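Local structure of phosphatidylglycerophosphatase and protein-tyrosine phosphatase 1 (Mus musculus, 3RGO) at residues Cys45-Ser48 and Lys49-Lys52; His147-Ile150 and Thr151-Ala155. The protein dephosphorylates phosphatidylglycerophosphate to phosphatidylglycerol, a step on the mitochondrial pathway to cardiolipin, and has protein phosphatase activity as well. One frame throughout, in Å; residues are numbered along the deposited sequence.

Contact 1 of 2, residues Cys45-Ser48 and Lys49-Lys52; sequences CNTS and KEWK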
loop_
_atom_site.group_PDB
_atom_site.type_symbol
_atom_site.label_atom_id
_atom_site.label_comp_id
_atom_site.label_asym_id
_atom_site.label_seq_id
_atom_site.Cartn_x
_atom_site.Cartn_y
_atom_site.Cartn_z
ATOM N N CYS A 45 3.427 -17.000 -2.218
ATOM C CA CYS A 45 2.764 -15.957 -2.987
ATOM C C CYS A 45 2.919 -16.151 -4.490
ATOM O O CYS A 45 3.787 -16.897 -4.950
ATOM C CB CYS A 45 3.323 -14.589 -2.593
ATOM S SG CYS A 45 3.362 -14.306 -0.815
ATOM N N ASN A 46 2.066 -15.471 -5.249
ATOM C CA ASN A 46 2.209 -15.423 -6.693
ATOM C C ASN A 46 3.531 -14.783 -7.079
ATOM O O ASN A 46 4.034 -13.902 -6.385
ATOM C CB ASN A 46 1.075 -14.615 -7.326
ATOM C CG ASN A 46 -0.259 -15.317 -7.247
ATOM O OD1 ASN A 46 -0.330 -16.517 -6.991
ATOM N ND2 ASN A 46 -1.330 -14.568 -7.476
ATOM N N THR A 47 4.090 -15.235 -8.193
ATOM C CA THR A 47 5.167 -14.511 -8.837
ATOM C C THR A 47 4.511 -13.352 -9.565
ATOM O O THR A 47 3.285 -13.224 -9.556
ATOM C CB THR A 47 5.876 -15.388 -9.861
ATOM O OG1 THR A 47 4.907 -15.894 -10.787
ATOM C CG2 THR A 47 6.562 -16.557 -9.169
ATOM N N SER A 48 5.314 -12.508 -10.202
ATOM C CA SER A 48 4.764 -11.395 -10.962
ATOM C C SER A 48 3.961 -11.904 -12.154
ATOM O O SER A 48 2.959 -11.301 -12.545
ATOM C CB SER A 48 5.875 -10.461 -11.438
ATOM O OG SER A 48 5.326 -9.356 -12.134
ATOM N N LYS A 49 4.408 -13.018 -12.726
ATOM C CA LYS A 49 3.734 -13.615 -13.873
ATOM C C LYS A 49 2.408 -14.265 -13.483
ATOM O O LYS A 49 1.431 -14.175 -14.220
ATOM C CB LYS A 49 4.648 -14.624 -14.577
ATOM C CG LYS A 49 5.675 -15.274 -13.666
ATOM C CD LYS A 49 5.549 -16.794 -13.661
ATOM C CE LYS A 49 6.564 -17.426 -12.720
ATOM N NZ LYS A 49 6.388 -18.900 -12.607
ATOM N N GLU A 50 2.373 -14.913 -12.322
ATOM C CA GLU A 50 1.131 -15.496 -11.827
ATOM C C GLU A 50 0.101 -14.402 -11.538
ATOM O O GLU A 50 -1.107 -14.643 -11.576
ATOM C CB GLU A 50 1.385 -16.360 -10.590
ATOM C CG GLU A 50 2.121 -17.664 -10.899
ATOM C CD GLU A 50 2.448 -18.467 -9.657
ATOM O OE1 GLU A 50 3.020 -17.896 -8.704
ATOM O OE2 GLU A 50 2.140 -19.678 -9.637
ATOM N N TRP A 51 0.580 -13.195 -11.263
ATOM C CA TRP A 51 -0.318 -12.056 -11.130
ATOM C C TRP A 51 -0.847 -11.615 -12.499
ATOM O O TRP A 51 -2.043 -11.366 -12.660
ATOM C CB TRP A 51 0.377 -10.886 -10.427
ATOM C CG TRP A 51 0.460 -11.012 -8.929
ATOM C CD1 TRP A 51 1.595 -11.050 -8.169
ATOM C CD2 TRP A 51 -0.638 -11.102 -8.010
ATOM N NE1 TRP A 51 1.273 -11.156 -6.837
ATOM C CE2 TRP A 51 -0.091 -11.190 -6.713
ATOM C CE3 TRP A 51 -2.027 -11.113 -8.159
ATOM C CZ2 TRP A 51 -0.886 -11.291 -5.573
ATOM C CZ3 TRP A 51 -2.815 -11.216 -7.025
ATOM C CH2 TRP A 51 -2.242 -11.302 -5.749
ATOM N N LYS A 52 0.050 -11.506 -13.476
ATOM C CA LYS A 52 -0.347 -11.149 -14.836
ATOM C C LYS A 52 -1.457 -12.068 -15.336
ATOM O O LYS A 52 -2.463 -11.603 -15.875
ATOM C CB LYS A 52 0.843 -11.226 -15.795
ATOM C CG LYS A 52 1.919 -10.176 -15.573
ATOM C CD LYS A 52 2.896 -10.151 -16.744
ATOM C CE LYS A 52 3.428 -11.546 -17.051
ATOM N NZ LYS A 52 4.313 -11.561 -18.248
#
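Thr47 and Glu50 cap each other where the helix 48-53 begins, and one residue further out on each side Asn46 lies over the indole of Trp51. In the capping box, Thr47 is the N-cap: its OG1 accepts from Glu50 N at 3.1 Å, with an N-H...O angle of 160°. That bond depends on chi1 of 55°, which tucks OG1 between the backbone N and the carbonyl carbon. In return the Glu50 chain, extended beyond CG, brings OE1 back to Thr47 N at 2.9 Å, accepting that N-H through its anti lone pair. The carboxylate also leans on Asn46, its OE1 3.3 Å from Asn46 CA.

Asn46 covers one face of Trp51. Asn46 CB stands 3.6 Å from the centroid of the five-membered ring of Trp51, close to the ring normal, a CH-pi contact. The amide does not lie flat on the indole: its plane is turned 73° from the ring, with Asn46 ND2 3.4 Å above the plane of the Trp51 indole while hydrogen-bonding to Thr20 OG1. At the backbone, Trp51 N donates to Thr47 O at 3.2 Å, closing the first turn. Without the indole, were Trp51 an alanine, Asn46 CB and ND2 would probably lose the surface they rest on, and a gap would open beneath the residue that leads into the cap.

This cap joins the loop after strand 29-35 to the short helix ahead of edge strand 57-61; Trp51 and Ser48 touch Gln58 on that strand, and Lys17 packs against Asn46 and Glu50.

Contact 2 of 2, residues His147-Ile150 and Thr151-Ala155; sequences HKEI and TARAA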
loop_
_atom_site.group_PDB
_atom_site.type_symbol
_atom_site.label_atom_id
_atom_site.label_comp_id
_atom_site.label_asym_id
_atom_site.label_seq_id
_atom_site.Cartn_x
_atom_site.Cartn_y
_atom_site.Cartn_z
ATOM N N HIS A 147 3.901 14.520 3.560
ATOM C CA HIS A 147 2.834 15.486 3.793
ATOM C C HIS A 147 3.228 16.895 3.335
ATOM O O HIS A 147 2.425 17.606 2.735
ATOM C CB HIS A 147 2.455 15.494 5.275
ATOM C CG HIS A 147 1.264 16.345 5.592
ATOM N ND1 HIS A 147 1.344 17.476 6.375
ATOM C CD2 HIS A 147 -0.036 16.230 5.230
ATOM C CE1 HIS A 147 0.144 18.020 6.483
ATOM N NE2 HIS A 147 -0.711 17.282 5.799
ATOM N N LYS A 148 4.464 17.291 3.616
ATOM C CA LYS A 148 4.960 18.594 3.183
ATOM C C LYS A 148 5.056 18.704 1.664
ATOM O O LYS A 148 4.736 19.748 1.089
ATOM C CB LYS A 148 6.325 18.881 3.813
ATOM C CG LYS A 148 6.291 19.071 5.318
ATOM C CD LYS A 148 7.676 19.390 5.861
ATOM C CE LYS A 148 7.660 19.524 7.374
ATOM N NZ LYS A 148 8.999 19.895 7.911
ATOM N N GLU A 149 5.510 17.634 1.017
ATOM C CA GLU A 149 5.644 17.608 -0.437
ATOM C C GLU A 149 4.284 17.669 -1.118
ATOM O O GLU A 149 4.111 18.362 -2.127
ATOM C CB GLU A 149 6.390 16.353 -0.895
ATOM C CG GLU A 149 7.874 16.358 -0.570
ATOM C CD GLU A 149 8.607 15.191 -1.205
ATOM O OE1 GLU A 149 7.938 14.214 -1.589
ATOM O OE2 GLU A 149 9.848 15.248 -1.320
ATOM N N ILE A 150 3.326 16.938 -0.559
ATOM C CA ILE A 150 1.962 16.913 -1.075
ATOM C C ILE A 150 1.337 18.298 -1.029
ATOM O O ILE A 150 0.686 18.730 -1.984
ATOM C CB ILE A 150 1.078 15.939 -0.261
ATOM C CG1 ILE A 150 1.457 14.491 -0.575
ATOM C CG2 ILE A 150 -0.398 16.205 -0.521
ATOM C CD1 ILE A 150 1.787 14.241 -2.030
ATOM N N THR A 151 1.543 18.990 0.084
ATOM C CA THR A 151 1.016 20.335 0.266
ATOM C C THR A 151 1.632 21.324 -0.727
ATOM O O THR A 151 0.930 22.153 -1.310
ATOM C CB THR A 151 1.268 20.829 1.705
ATOM O OG1 THR A 151 0.728 19.880 2.634
ATOM C CG2 THR A 151 0.619 22.185 1.928
ATOM N N ALA A 152 2.945 21.227 -0.919
ATOM C CA ALA A 152 3.658 22.131 -1.813
ATOM C C ALA A 152 3.293 21.892 -3.277
ATOM O O ALA A 152 3.276 22.824 -4.082
ATOM C CB ALA A 152 5.161 22.005 -1.608
ATOM N N ARG A 153 3.004 20.641 -3.623
ATOM C CA ARG A 153 2.598 20.317 -4.983
ATOM C C ARG A 153 1.177 20.814 -5.210
ATOM O O ARG A 153 0.816 21.221 -6.318
ATOM C CB ARG A 153 2.689 18.811 -5.236
ATOM C CG ARG A 153 3.268 18.444 -6.596
ATOM C CD ARG A 153 3.488 16.942 -6.720
ATOM N NE ARG A 153 4.196 16.389 -5.567
ATOM C CZ ARG A 153 5.520 16.353 -5.445
ATOM N NH1 ARG A 153 6.291 16.840 -6.408
ATOM N NH2 ARG A 153 6.075 15.832 -4.360
ATOM N N ALA A 154 0.382 20.791 -4.143
ATOM C CA ALA A 154 -0.994 21.270 -4.189
ATOM C C ALA A 154 -1.064 22.780 -4.414
ATOM O O ALA A 154 -1.969 23.270 -5.092
ATOM C CB ALA A 154 -1.734 20.886 -2.911
ATOM N N ALA A 155 -0.104 23.512 -3.852
ATOM C CA ALA A 155 -0.075 24.971 -3.986
ATOM C C ALA A 155 0.323 25.427 -5.391
ATOM O O ALA A 155 0.149 26.595 -5.749
ATOM C CB ALA A 155 0.849 25.588 -2.939
#
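The last turns of the C-terminal helix 137-154 hold this contact, and Thr151 doubles the usual helix bond to His147. Thr151 N donates to His147 O at 3.1 Å, and Thr151 OG1 donates to the same oxygen at 2.8 Å. The two donors arrive from opposite faces of the carbonyl plane, the hydroxyl tilted 27° from it. With chi1 at -55°, OG1 sits beside its own backbone N, which turns it back down the helix to that carbonyl. The same OG1 stands over the centre of the imidazole of His147, 4.3 Å above its plane.

Two residues further along the helix, Glu149 and Arg153 run side by side, pointing the same way. Arg153 NH2 comes within 3.5 Å of Glu149 CB, while the salt bridge from NH2 to Glu149 OE1 is long, and the position of that oxygen is less certain. The planes of carboxylate and guanidinium stand 89° apart.

Ile150, the buried residue here, packs inward, touching His76 of helix 72-88 and Gln113 of helix 102-115. With Lys148, Thr151, Ala152 and Arg153 exposed, this is an amphipathic alpha-helix, its i to i+4 backbone bonds and side-chain pairs being ordinary helical features.

Contact 1 and contact 2 lie on opposite sides of the chain's centre, with their own centres 35 Å apart and no shared helix or strand. One starts a helix and the other lies near the end of one. At 45-52 the contact is partly buried beside the edge of the sheet, and side chains of the capping box accept from the backbone N-H groups of Thr47 and Glu50 at the helix start. At 147-155 it is mostly surface: carbonyls of the preceding turn already meet the backbone, so the threonine hydroxyl is an additional donor rather than a cap acceptor. Glutamate differs likewise, bonding to backbone in contact 1 but pairing loosely with arginine in contact 2.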